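Local coordinates for protein putative acyl-CoA thioester hydrolase YbhC (Escherichia coli K-12, PDB 3GRH) that is a putative thioesterase of the outer membrane, built on the pectinesterase beta-helix although it neither binds pectin nor has pectinesterase activity, at residues I210-G215 / H223-L228; N239-G244 / N272-G277; G244-F249 / G277-V282; E305-A310 / V335-R340. One frame throughout, in Å; residues are numbered along the deposited sequence.

Contact 1 (I210-G215 / H223-L228); sequences IENTLG and HPAVAL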
loop_
_atom_site.group_PDB
_atom_site.type_symbol
_atom_site.label_atom_id
_atom_site.label_comp_id
_atom_site.label_asym_id
_atom_site.label_seq_id
_atom_site.Cartn_x
_atom_site.Cartn_y
_atom_site.Cartn_z
ATOM N N ILE A 210 -8.147 -9.149 1.735
ATOM C CA ILE A 210 -7.320 -9.163 2.978
ATOM C C ILE A 210 -7.838 -8.042 3.876
ATOM O O ILE A 210 -7.996 -6.936 3.429
ATOM C CB ILE A 210 -5.874 -8.946 2.728
ATOM C CG1 ILE A 210 -5.269 -10.096 1.900
ATOM C CG2 ILE A 210 -5.165 -8.823 4.079
ATOM C CD1 ILE A 210 -3.953 -9.762 1.177
ATOM N N GLU A 211 -8.207 -8.382 5.117
ATOM C CA GLU A 211 -8.911 -7.422 6.000
ATOM C C GLU A 211 -8.267 -7.530 7.388
ATOM O O GLU A 211 -8.095 -8.612 7.916
ATOM C CB GLU A 211 -10.407 -7.734 6.047
ATOM C CG GLU A 211 -11.219 -6.797 6.886
ATOM C CD GLU A 211 -12.711 -6.886 6.693
ATOM O OE1 GLU A 211 -13.144 -6.820 5.512
ATOM O OE2 GLU A 211 -13.434 -6.947 7.714
ATOM N N ASN A 212 -7.956 -6.386 7.964
ATOM C CA ASN A 212 -7.766 -6.292 9.420
ATOM C C ASN A 212 -9.122 -5.959 10.018
ATOM O O ASN A 212 -9.653 -4.895 9.768
ATOM C CB ASN A 212 -6.658 -5.335 9.814
ATOM C CG ASN A 212 -6.266 -5.474 11.228
ATOM O OD1 ASN A 212 -7.159 -5.568 12.073
ATOM N ND2 ASN A 212 -4.961 -5.375 11.549
ATOM N N THR A 213 -9.657 -6.960 10.676
ATOM C CA THR A 213 -11.075 -6.975 11.048
ATOM C C THR A 213 -11.274 -6.189 12.361
ATOM O O THR A 213 -12.411 -6.155 12.906
ATOM C CB THR A 213 -11.569 -8.399 11.163
ATOM O OG1 THR A 213 -10.744 -9.150 12.068
ATOM C CG2 THR A 213 -11.479 -9.143 9.838
ATOM N N LEU A 214 -10.280 -5.477 12.853
ATOM C CA LEU A 214 -10.499 -4.580 14.019
ATOM C C LEU A 214 -11.652 -3.590 13.759
ATOM O O LEU A 214 -12.573 -3.419 14.597
ATOM C CB LEU A 214 -9.222 -3.839 14.350
ATOM C CG LEU A 214 -9.114 -3.092 15.654
ATOM C CD1 LEU A 214 -8.948 -4.106 16.826
ATOM C CD2 LEU A 214 -7.954 -2.094 15.624
ATOM N N GLY A 215 -11.692 -3.047 12.563
ATOM C CA GLY A 215 -12.833 -2.325 12.106
ATOM C C GLY A 215 -13.352 -1.299 13.052
ATOM O O GLY A 215 -12.595 -0.446 13.526
ATOM N N HIS A 223 -5.245 3.755 16.273
ATOM C CA HIS A 223 -5.404 2.335 16.274
ATOM C C HIS A 223 -4.885 1.729 15.003
ATOM O O HIS A 223 -5.682 1.305 14.188
ATOM C CB HIS A 223 -6.884 2.006 16.425
ATOM C CG HIS A 223 -7.421 2.371 17.773
ATOM N ND1 HIS A 223 -7.043 1.702 18.909
ATOM C CD2 HIS A 223 -8.311 3.314 18.155
ATOM C CE1 HIS A 223 -7.669 2.242 19.956
ATOM N NE2 HIS A 223 -8.442 3.229 19.522
ATOM N N PRO A 224 -3.563 1.708 14.842
ATOM C CA PRO A 224 -2.976 1.147 13.612
ATOM C C PRO A 224 -3.390 -0.303 13.497
ATOM O O PRO A 224 -3.214 -1.097 14.409
ATOM C CB PRO A 224 -1.482 1.292 13.841
ATOM C CG PRO A 224 -1.366 2.187 15.003
ATOM C CD PRO A 224 -2.533 2.054 15.832
ATOM N N ALA A 225 -3.877 -0.704 12.342
ATOM C CA ALA A 225 -4.284 -2.038 12.146
ATOM C C ALA A 225 -4.129 -2.402 10.657
ATOM O O ALA A 225 -5.100 -2.385 9.857
ATOM C CB ALA A 225 -5.692 -2.174 12.611
ATOM N N VAL A 226 -2.917 -2.823 10.344
ATOM C CA VAL A 226 -2.567 -3.091 8.967
ATOM C C VAL A 226 -3.233 -4.344 8.468
ATOM O O VAL A 226 -3.241 -5.378 9.148
ATOM C CB VAL A 226 -1.006 -3.195 8.835
ATOM C CG1 VAL A 226 -0.635 -3.539 7.392
ATOM C CG2 VAL A 226 -0.320 -1.926 9.314
ATOM N N ALA A 227 -3.783 -4.265 7.255
ATOM C CA ALA A 227 -4.322 -5.402 6.556
ATOM C C ALA A 227 -3.191 -6.108 5.823
ATOM O O ALA A 227 -2.934 -7.231 6.056
ATOM C CB ALA A 227 -5.396 -4.992 5.611
ATOM N N LEU A 228 -2.525 -5.404 4.911
ATOM C CA LEU A 228 -1.462 -5.986 4.049
ATOM C C LEU A 228 -0.230 -5.139 4.253
ATOM O O LEU A 228 -0.256 -3.974 4.002
ATOM C CB LEU A 228 -1.874 -5.914 2.612
ATOM C CG LEU A 228 -0.845 -6.437 1.637
ATOM C CD1 LEU A 228 -0.292 -7.816 1.880
ATOM C CD2 LEU A 228 -1.542 -6.381 0.250
#
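Asn212 reaches across to segment 223-228 with its amide, and ND2 donates to Val226 O at 3.0 Å in a nearly straight bond (166° at the hydrogen). The acceptor lies almost in the plane of the Asn212 amide, whereas the donor stands well above the carbonyl plane of Val226. The methyl CB of Ala225 packs against the same amide, 3.5 Å from Asn212 ND2. On one side of this polar link Leu214 CD2 rests on Ala225 CB at 3.8 Å; on the other, Ile210 CG2 meets Ala227 CB at 4.1 Å and Ile210 CD1 meets Leu228 CD1.

Asn212 OD1 turns back on its own chain and accepts from Leu214 N at 3.2 Å; the chi1 of -167°, with CG opposite the backbone N, places the amide for both tasks. This is an Asx turn, and it forms where strand 208-212 ends. ND2 has a further acceptor in Leu148 O, and Ser193 OG bonds to Val226 N. The two segments run nearly antiparallel, 169° apart, yet pair no backbone groups with each other: strand 208-212 bonds instead to its neighbours 240-243 and 142-146, and the link to 223-228 is made by side chains, in the right-handed parallel beta-helix of the family. A buried amide that serves a turn with its oxygen and two carbonyls with its nitrogen has both polar atoms satisfied, and its flip state is thereby fixed.

Contact 2 (N239-G244 / N272-G277); sequences NVNILG and NSYIEG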
loop_
_atom_site.group_PDB
_atom_site.type_symbol
_atom_site.label_atom_id
_atom_site.label_comp_id
_atom_site.label_asym_id
_atom_site.label_seq_id
_atom_site.Cartn_x
_atom_site.Cartn_y
_atom_site.Cartn_z
ATOM N N ASN A 239 -6.494 -7.069 -8.690
ATOM C CA ASN A 239 -7.901 -7.462 -8.359
ATOM C C ASN A 239 -8.003 -8.001 -6.973
ATOM O O ASN A 239 -8.507 -9.104 -6.748
ATOM C CB ASN A 239 -8.437 -8.465 -9.367
ATOM C CG ASN A 239 -9.942 -8.612 -9.312
ATOM O OD1 ASN A 239 -10.659 -7.672 -8.934
ATOM N ND2 ASN A 239 -10.413 -9.823 -9.621
ATOM N N VAL A 240 -7.492 -7.232 -6.010
ATOM C CA VAL A 240 -7.526 -7.563 -4.568
ATOM C C VAL A 240 -8.321 -6.515 -3.856
ATOM O O VAL A 240 -8.236 -5.332 -4.185
ATOM C CB VAL A 240 -6.096 -7.757 -4.013
ATOM C CG1 VAL A 240 -6.017 -7.806 -2.455
ATOM C CG2 VAL A 240 -5.477 -8.992 -4.588
ATOM N N ASN A 241 -9.030 -6.891 -2.800
ATOM C CA ASN A 241 -9.648 -5.917 -1.896
ATOM C C ASN A 241 -8.805 -5.890 -0.642
ATOM O O ASN A 241 -8.543 -6.945 -0.069
ATOM C CB ASN A 241 -11.063 -6.347 -1.449
ATOM C CG ASN A 241 -12.052 -6.399 -2.567
ATOM O OD1 ASN A 241 -11.992 -5.672 -3.524
ATOM N ND2 ASN A 241 -12.936 -7.394 -2.502
ATOM N N ILE A 242 -8.372 -4.709 -0.243
ATOM C CA ILE A 242 -7.613 -4.504 0.994
ATOM C C ILE A 242 -8.399 -3.609 1.907
ATOM O O ILE A 242 -8.655 -2.459 1.550
ATOM C CB ILE A 242 -6.208 -3.886 0.699
ATOM C CG1 ILE A 242 -5.502 -4.581 -0.453
ATOM C CG2 ILE A 242 -5.438 -4.033 1.972
ATOM C CD1 ILE A 242 -4.257 -3.799 -0.901
ATOM N N LEU A 243 -8.881 -4.188 3.016
ATOM C CA LEU A 243 -9.914 -3.571 3.829
ATOM C C LEU A 243 -9.401 -3.304 5.213
ATOM O O LEU A 243 -8.881 -4.193 5.908
ATOM C CB LEU A 243 -11.171 -4.438 3.902
ATOM C CG LEU A 243 -11.762 -4.764 2.558
ATOM C CD1 LEU A 243 -12.963 -5.658 2.722
ATOM C CD2 LEU A 243 -12.104 -3.595 1.712
ATOM N N GLY A 244 -9.540 -2.048 5.647
ATOM C CA GLY A 244 -9.173 -1.656 6.979
ATOM C C GLY A 244 -9.762 -0.322 7.352
ATOM O O GLY A 244 -10.797 0.084 6.801
ATOM N N ASN A 272 -6.177 -2.577 -10.505
ATOM C CA ASN A 272 -7.507 -3.136 -10.563
ATOM C C ASN A 272 -8.029 -3.527 -9.184
ATOM O O ASN A 272 -8.759 -4.475 -9.084
ATOM C CB ASN A 272 -7.582 -4.317 -11.503
ATOM C CG ASN A 272 -7.091 -4.004 -12.838
ATOM O OD1 ASN A 272 -6.276 -4.758 -13.489
ATOM N ND2 ASN A 272 -7.556 -2.912 -13.303
ATOM N N SER A 273 -7.616 -2.798 -8.161
ATOM C CA SER A 273 -7.879 -3.173 -6.762
ATOM C C SER A 273 -8.774 -2.167 -6.044
ATOM O O SER A 273 -9.173 -1.173 -6.629
ATOM C CB SER A 273 -6.606 -3.419 -6.004
ATOM O OG SER A 273 -5.885 -4.573 -6.526
ATOM N N TYR A 274 -9.161 -2.523 -4.836
ATOM C CA TYR A 274 -10.035 -1.691 -4.031
ATOM C C TYR A 274 -9.411 -1.606 -2.689
ATOM O O TYR A 274 -9.156 -2.627 -2.103
ATOM C CB TYR A 274 -11.400 -2.288 -3.949
ATOM C CG TYR A 274 -12.338 -1.590 -3.007
ATOM C CD1 TYR A 274 -12.982 -0.460 -3.373
ATOM C CD2 TYR A 274 -12.537 -2.056 -1.752
ATOM C CE1 TYR A 274 -13.807 0.209 -2.508
ATOM C CE2 TYR A 274 -13.418 -1.415 -0.908
ATOM C CZ TYR A 274 -13.990 -0.281 -1.279
ATOM O OH TYR A 274 -14.894 0.415 -0.449
ATOM N N ILE A 275 -9.192 -0.392 -2.170
ATOM C CA ILE A 275 -8.533 -0.202 -0.866
ATOM C C ILE A 275 -9.382 0.748 -0.039
ATOM O O ILE A 275 -9.812 1.775 -0.539
ATOM C CB ILE A 275 -7.128 0.381 -1.067
ATOM C CG1 ILE A 275 -6.350 -0.519 -1.977
ATOM C CG2 ILE A 275 -6.445 0.525 0.329
ATOM C CD1 ILE A 275 -4.881 -0.033 -2.216
ATOM N N GLU A 276 -9.742 0.310 1.156
ATOM C CA GLU A 276 -10.697 1.059 2.021
ATOM C C GLU A 276 -10.012 1.335 3.352
ATOM O O GLU A 276 -9.281 0.507 3.878
ATOM C CB GLU A 276 -11.901 0.164 2.263
ATOM C CG GLU A 276 -13.013 0.733 3.078
ATOM C CD GLU A 276 -14.219 -0.169 3.061
ATOM O OE1 GLU A 276 -14.872 -0.339 1.977
ATOM O OE2 GLU A 276 -14.574 -0.684 4.166
ATOM N N GLY A 277 -10.246 2.514 3.888
ATOM C CA GLY A 277 -9.809 2.844 5.219
ATOM C C GLY A 277 -10.235 4.232 5.590
ATOM O O GLY A 277 -11.127 4.804 4.979
#
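Neighbouring rungs of a parallel beta-helix wall meet here, strand 240-243 beside strand 274-277, with axes 4.8 Å apart and N-to-C directions only 7° from parallel. Tyr274 N donates to Val240 O, Ile242 N to Tyr274 O at 2.9 Å, and Glu276 N to Ile242 O. The ladder ends with Gly244 N to Glu276 O, a more bent bond. At its start a side chain replaces a carbonyl: Ser273 OG accepts from Val240 N at 3.1 Å and is also bonded to Thr271 O.

Side chains align from coil to coil, and on the buried face the aligned pair is two isoleucines, CD1 of Ile242 4.0 Å from CG1 of Ile275. On the outer face Leu243 crosses Tyr274 at about a right angle and sets CD2 at the ring edge, 3.7 Å from CE2, while Asn241 OD1 sits 3.5 Å from Tyr274 CB. Tyr274 OH donates to the anti lone pair of Glu276 OE1, a short 2.5 Å. With an alanine here in place of Tyr274, Leu243 CD2 would probably lose the ring edge it packs on and Glu276 OE1 its phenol donor. Glu276 OE2 forms a salt bridge to Arg245.

Contact 3 (G244-F249 / G277-V282); sequences GRQNTF and GDVDIV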
loop_
_atom_site.group_PDB
_atom_site.type_symbol
_atom_site.label_atom_id
_atom_site.label_comp_id
_atom_site.label_asym_id
_atom_site.label_seq_id
_atom_site.Cartn_x
_atom_site.Cartn_y
_atom_site.Cartn_z
ATOM N N GLY A 244 -9.540 -2.048 5.647
ATOM C CA GLY A 244 -9.173 -1.656 6.979
ATOM C C GLY A 244 -9.762 -0.322 7.352
ATOM O O GLY A 244 -10.797 0.084 6.801
ATOM N N ARG A 245 -9.088 0.293 8.319
ATOM C CA ARG A 245 -9.465 1.629 8.821
ATOM C C ARG A 245 -8.169 2.419 8.868
ATOM O O ARG A 245 -7.788 2.994 7.867
ATOM C CB ARG A 245 -10.180 1.593 10.108
ATOM C CG ARG A 245 -11.495 0.889 10.063
ATOM C CD ARG A 245 -12.524 1.604 9.349
ATOM N NE ARG A 245 -13.782 0.822 9.381
ATOM C CZ ARG A 245 -14.253 0.093 8.369
ATOM N NH1 ARG A 245 -13.623 -0.002 7.215
ATOM N NH2 ARG A 245 -15.451 -0.533 8.495
ATOM N N GLN A 246 -7.403 2.342 9.961
ATOM C CA GLN A 246 -6.110 3.069 10.015
ATOM C C GLN A 246 -4.964 2.209 9.564
ATOM O O GLN A 246 -4.781 1.136 10.038
ATOM C CB GLN A 246 -5.865 3.614 11.431
ATOM C CG GLN A 246 -4.738 4.526 11.562
ATOM C CD GLN A 246 -4.424 4.913 12.949
ATOM O OE1 GLN A 246 -5.327 5.111 13.732
ATOM N NE2 GLN A 246 -3.111 4.961 13.299
ATOM N N ASN A 247 -4.211 2.705 8.589
ATOM C CA ASN A 247 -3.010 2.072 8.039
ATOM C C ASN A 247 -3.339 0.745 7.337
ATOM O O ASN A 247 -2.538 -0.211 7.415
ATOM C CB ASN A 247 -1.969 1.809 9.123
ATOM C CG ASN A 247 -1.426 3.055 9.767
ATOM O OD1 ASN A 247 -1.589 3.232 10.996
ATOM N ND2 ASN A 247 -0.782 3.921 8.987
ATOM N N THR A 248 -4.383 0.698 6.502
ATOM C CA THR A 248 -4.750 -0.468 5.784
ATOM C C THR A 248 -3.663 -1.188 4.972
ATOM O O THR A 248 -3.502 -2.391 5.121
ATOM C CB THR A 248 -5.890 -0.073 4.862
ATOM O OG1 THR A 248 -6.974 0.441 5.651
ATOM C CG2 THR A 248 -6.353 -1.254 4.099
ATOM N N PHE A 249 -2.937 -0.434 4.165
ATOM C CA PHE A 249 -1.901 -0.963 3.297
ATOM C C PHE A 249 -0.596 -0.265 3.681
ATOM O O PHE A 249 -0.549 0.949 3.670
ATOM C CB PHE A 249 -2.319 -0.705 1.868
ATOM C CG PHE A 249 -1.334 -1.239 0.841
ATOM C CD1 PHE A 249 -0.721 -2.499 0.973
ATOM C CD2 PHE A 249 -1.060 -0.525 -0.277
ATOM C CE1 PHE A 249 0.125 -2.979 -0.016
ATOM C CE2 PHE A 249 -0.182 -1.007 -1.245
ATOM C CZ PHE A 249 0.379 -2.202 -1.122
ATOM N N GLY A 277 -10.246 2.514 3.888
ATOM C CA GLY A 277 -9.809 2.844 5.219
ATOM C C GLY A 277 -10.235 4.232 5.590
ATOM O O GLY A 277 -11.127 4.804 4.979
ATOM N N ASP A 278 -9.591 4.759 6.626
ATOM C CA ASP A 278 -9.820 6.153 7.001
ATOM C C ASP A 278 -8.553 6.998 7.126
ATOM O O ASP A 278 -8.318 7.893 6.323
ATOM C CB ASP A 278 -10.751 6.283 8.240
ATOM C CG ASP A 278 -10.402 5.369 9.402
ATOM O OD1 ASP A 278 -9.212 5.152 9.747
ATOM O OD2 ASP A 278 -11.385 4.947 10.083
ATOM N N VAL A 279 -7.731 6.703 8.109
ATOM C CA VAL A 279 -6.517 7.468 8.427
ATOM C C VAL A 279 -5.297 6.732 7.899
ATOM O O VAL A 279 -4.996 5.615 8.247
ATOM C CB VAL A 279 -6.413 7.625 9.929
ATOM C CG1 VAL A 279 -5.067 8.243 10.362
ATOM C CG2 VAL A 279 -7.583 8.479 10.414
ATOM N N ASP A 280 -4.580 7.389 7.005
ATOM C CA ASP A 280 -3.353 6.875 6.409
ATOM C C ASP A 280 -3.584 5.529 5.786
ATOM O O ASP A 280 -2.890 4.556 6.134
ATOM C CB ASP A 280 -2.244 6.902 7.464
ATOM C CG ASP A 280 -1.970 8.289 8.033
ATOM O OD1 ASP A 280 -2.299 9.327 7.436
ATOM O OD2 ASP A 280 -1.335 8.369 9.156
ATOM N N ILE A 281 -4.481 5.488 4.808
ATOM C CA ILE A 281 -4.930 4.260 4.234
ATOM C C ILE A 281 -3.765 3.549 3.544
ATOM O O ILE A 281 -3.676 2.345 3.594
ATOM C CB ILE A 281 -6.069 4.528 3.299
ATOM C CG1 ILE A 281 -7.221 5.285 3.989
ATOM C CG2 ILE A 281 -6.557 3.232 2.655
ATOM C CD1 ILE A 281 -8.270 5.665 2.976
ATOM N N VAL A 282 -2.937 4.282 2.828
ATOM C CA VAL A 282 -1.741 3.722 2.136
ATOM C C VAL A 282 -0.526 4.460 2.704
ATOM O O VAL A 282 -0.449 5.643 2.612
ATOM C CB VAL A 282 -1.795 3.947 0.623
ATOM C CG1 VAL A 282 -0.459 3.558 0.039
ATOM C CG2 VAL A 282 -2.994 3.161 0.051
#
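The carboxylate of Asp278 lies across the side chain of Arg245, the two crossing at about a right angle with carboxylate and guanidinium planes 64° apart. Its OD2 touches the aliphatic part, 3.6 Å from Arg245 CB, and not the charged end: Arg245 NE pairs with Asp216 and NH1 with Glu276, while Asp278 OD1 has Arg301. The side chains of Asn247 and Asp280 lie side by side, pointing the same way, amide and carboxylate planes 49° apart, Asn247 ND2 3.7 Å from Asp280 CB; that ND2 is bonded to Ser283. Asp280, the predicted nucleophile, directs its carboxylate to Arg340 through OD1. Its backbone O accepts from Ser283 OG and lies 3.1 Å from Asn247 CA in a CA-H...O contact. The Phe249 ring meets Val282 CG1 obliquely, 4.1 Å from CD2.

Both segments are corners of the beta-helix, where the chain leaves one wall for the next, and they stack as successive coils. Asp278 N donates to Arg245 O at 2.8 Å, Asn247 N to Val279 O at 3.0 Å, and Phe249 N to Ile281 O at 2.9 Å, so the two turns stack with their backbones bonded. Gln246 and Val279, like Thr248 and Ile281, lie side by side. At Gly277 any CB would collide with Arg245 O and Thr248 OG1, the latter bonded to Glu276 O.

Contact 4 (E305-A310 / V335-R340); sequences EAYVFA and VAQLGR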
loop_
_atom_site.group_PDB
_atom_site.type_symbol
_atom_site.label_atom_id
_atom_site.label_comp_id
_atom_site.label_asym_id
_atom_site.label_seq_id
_atom_site.Cartn_x
_atom_site.Cartn_y
_atom_site.Cartn_z
ATOM N N GLU A 305 -11.415 13.018 10.589
ATOM C CA GLU A 305 -10.229 13.086 9.756
ATOM C C GLU A 305 -10.116 11.853 8.902
ATOM O O GLU A 305 -10.656 10.793 9.240
ATOM C CB GLU A 305 -8.985 13.194 10.626
ATOM C CG GLU A 305 -8.800 11.952 11.555
ATOM C CD GLU A 305 -7.644 12.117 12.558
ATOM O OE1 GLU A 305 -6.725 12.932 12.311
ATOM O OE2 GLU A 305 -7.674 11.410 13.613
ATOM N N ALA A 306 -9.424 12.015 7.776
ATOM C CA ALA A 306 -9.160 10.914 6.889
ATOM C C ALA A 306 -8.109 11.361 5.943
ATOM O O ALA A 306 -8.109 12.483 5.548
ATOM C CB ALA A 306 -10.400 10.574 6.076
ATOM N N TYR A 307 -7.188 10.477 5.608
ATOM C CA TYR A 307 -6.035 10.780 4.756
ATOM C C TYR A 307 -5.716 9.573 3.913
ATOM O O TYR A 307 -5.405 8.556 4.485
ATOM C CB TYR A 307 -4.766 11.130 5.548
ATOM C CG TYR A 307 -4.986 12.020 6.742
ATOM C CD1 TYR A 307 -5.074 13.402 6.627
ATOM C CD2 TYR A 307 -5.200 11.438 7.979
ATOM C CE1 TYR A 307 -5.328 14.172 7.769
ATOM C CE2 TYR A 307 -5.497 12.228 9.099
ATOM C CZ TYR A 307 -5.539 13.573 8.963
ATOM O OH TYR A 307 -5.768 14.364 10.109
ATOM N N VAL A 308 -5.743 9.673 2.589
ATOM C CA VAL A 308 -5.552 8.527 1.788
ATOM C C VAL A 308 -4.120 8.052 1.792
ATOM O O VAL A 308 -3.818 6.912 2.072
ATOM C CB VAL A 308 -6.043 8.711 0.357
ATOM C CG1 VAL A 308 -5.839 7.424 -0.468
ATOM C CG2 VAL A 308 -7.537 9.147 0.417
ATOM N N PHE A 309 -3.186 8.960 1.463
ATOM C CA PHE A 309 -1.785 8.591 1.313
ATOM C C PHE A 309 -0.899 9.175 2.386
ATOM O O PHE A 309 -0.979 10.377 2.690
ATOM C CB PHE A 309 -1.266 9.104 -0.048
ATOM C CG PHE A 309 -1.880 8.457 -1.208
ATOM C CD1 PHE A 309 -1.603 7.138 -1.539
ATOM C CD2 PHE A 309 -2.719 9.186 -1.987
ATOM C CE1 PHE A 309 -2.266 6.542 -2.587
ATOM C CE2 PHE A 309 -3.309 8.617 -3.085
ATOM C CZ PHE A 309 -3.089 7.298 -3.361
ATOM N N ALA A 310 -0.031 8.336 2.977
ATOM C CA ALA A 310 0.950 8.776 3.979
ATOM C C ALA A 310 2.310 8.201 3.681
ATOM O O ALA A 310 2.774 7.236 4.331
ATOM C CB ALA A 310 0.484 8.309 5.361
ATOM N N VAL A 335 -14.379 16.454 4.741
ATOM C CA VAL A 335 -13.429 16.229 5.816
ATOM C C VAL A 335 -12.170 15.558 5.262
ATOM O O VAL A 335 -11.041 15.958 5.557
ATOM C CB VAL A 335 -14.101 15.369 6.880
ATOM C CG1 VAL A 335 -13.073 14.597 7.810
ATOM C CG2 VAL A 335 -15.094 16.251 7.615
ATOM N N ALA A 336 -12.404 14.563 4.413
ATOM C CA ALA A 336 -11.319 13.697 3.903
ATOM C C ALA A 336 -10.269 14.467 3.101
ATOM O O ALA A 336 -10.536 15.356 2.342
ATOM C CB ALA A 336 -11.909 12.606 3.051
ATOM N N GLN A 337 -9.031 14.049 3.278
ATOM C CA GLN A 337 -7.920 14.628 2.568
ATOM C C GLN A 337 -7.142 13.575 1.798
ATOM O O GLN A 337 -7.234 12.408 2.063
ATOM C CB GLN A 337 -7.045 15.373 3.584
ATOM C CG GLN A 337 -7.663 16.672 3.994
ATOM C CD GLN A 337 -6.986 17.324 5.203
ATOM O OE1 GLN A 337 -6.939 16.709 6.285
ATOM N NE2 GLN A 337 -6.542 18.548 5.059
ATOM N N LEU A 338 -6.397 14.007 0.770
ATOM C CA LEU A 338 -5.673 13.076 -0.105
ATOM C C LEU A 338 -4.470 12.521 0.563
ATOM O O LEU A 338 -3.990 11.414 0.200
ATOM C CB LEU A 338 -5.324 13.743 -1.386
ATOM C CG LEU A 338 -6.454 14.199 -2.277
ATOM C CD1 LEU A 338 -5.841 14.998 -3.441
ATOM C CD2 LEU A 338 -7.216 12.980 -2.739
ATOM N N GLY A 339 -3.901 13.234 1.558
ATOM C CA GLY A 339 -2.742 12.669 2.191
ATOM C C GLY A 339 -2.033 13.589 3.160
ATOM O O GLY A 339 -2.448 14.719 3.386
ATOM N N ARG A 340 -0.932 13.089 3.691
ATOM C CA ARG A 340 -0.025 13.852 4.596
ATOM C C ARG A 340 1.260 13.073 4.646
ATOM O O ARG A 340 1.330 11.881 4.381
ATOM C CB ARG A 340 -0.555 14.042 5.996
ATOM C CG ARG A 340 -0.894 12.763 6.681
ATOM C CD ARG A 340 -1.494 13.039 8.030
ATOM N NE ARG A 340 -1.806 11.823 8.769
ATOM C CZ ARG A 340 -2.248 11.808 10.024
ATOM N NH1 ARG A 340 -2.456 12.936 10.713
ATOM N NH2 ARG A 340 -2.478 10.653 10.621
HETATM O O HOH W 1 -9.000 15.004 7.303
#
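Stacking dominates between Tyr307 and Arg340: the guanidinium lies flat on one face of the phenol ring, planes 9° apart and centres 3.9 Å apart, with Arg340 CZ 3.4 Å from Tyr307 CE2. It is a cation-pi contact, and Arg340 CD adds a CH-pi contact over the middle of the same face. With chi1 at 56°, Arg340 CG sits between backbone N and carbonyl carbon, and from there the extended chain runs over the ring. Arg340, a substrate-binding residue by similarity, forms a salt bridge through NE to Asp280, the predicted nucleophile.

Backbone hydrogen bonds join adjacent coils of the wall that, as in pectinesterases, probably carries the active site: Gln337 N to Ala306 O, Phe309 N to Leu338 O and Arg340 N to Phe309 O, each 2.9 Å, and Val308 N to Gln337 O. The consecutive donors Val308 and Phe309 mark an irregular step where both chains turn a corner. A water accepts from Ala306 N and lies 2.9 Å from Gln337 OE1, whose NE2 bonds to Lys367 O. Tyr307 OH donates to Glu305 OE1 at 2.8 Å, which lies at the ring edge. A leucine in place of Tyr307 would probably leave the Arg340 guanidinium without its flat support, freer to swing from Asp280, and Glu305 without this donor.

Apolar contact is slight, Ala306 CB against Ala336 CB.

Overall arrangement
All four contacts belong to one right-handed parallel beta-helix. Contact 1 comes first along the chain; contacts 2 and 3 then interlock, since their segments alternate and share Gly244 and Gly277; contact 4 closes last. Contact 2 joins the wall strands 240-243 and 274-277, and contact 3 continues the same two coils round the corner, their centres about 10 Å apart. Strands 208-212 and 240-243 are neighbours, which ties contact 1 to contact 2, with centres about 12 Å apart. Contacts 3 and 4, centres about 9 Å apart, touch along the backbone, Val282 beside Ala310, and at the predicted nucleophile, so it and its arginine are positioned by separate coils. Contacts 1 and 4 do not touch.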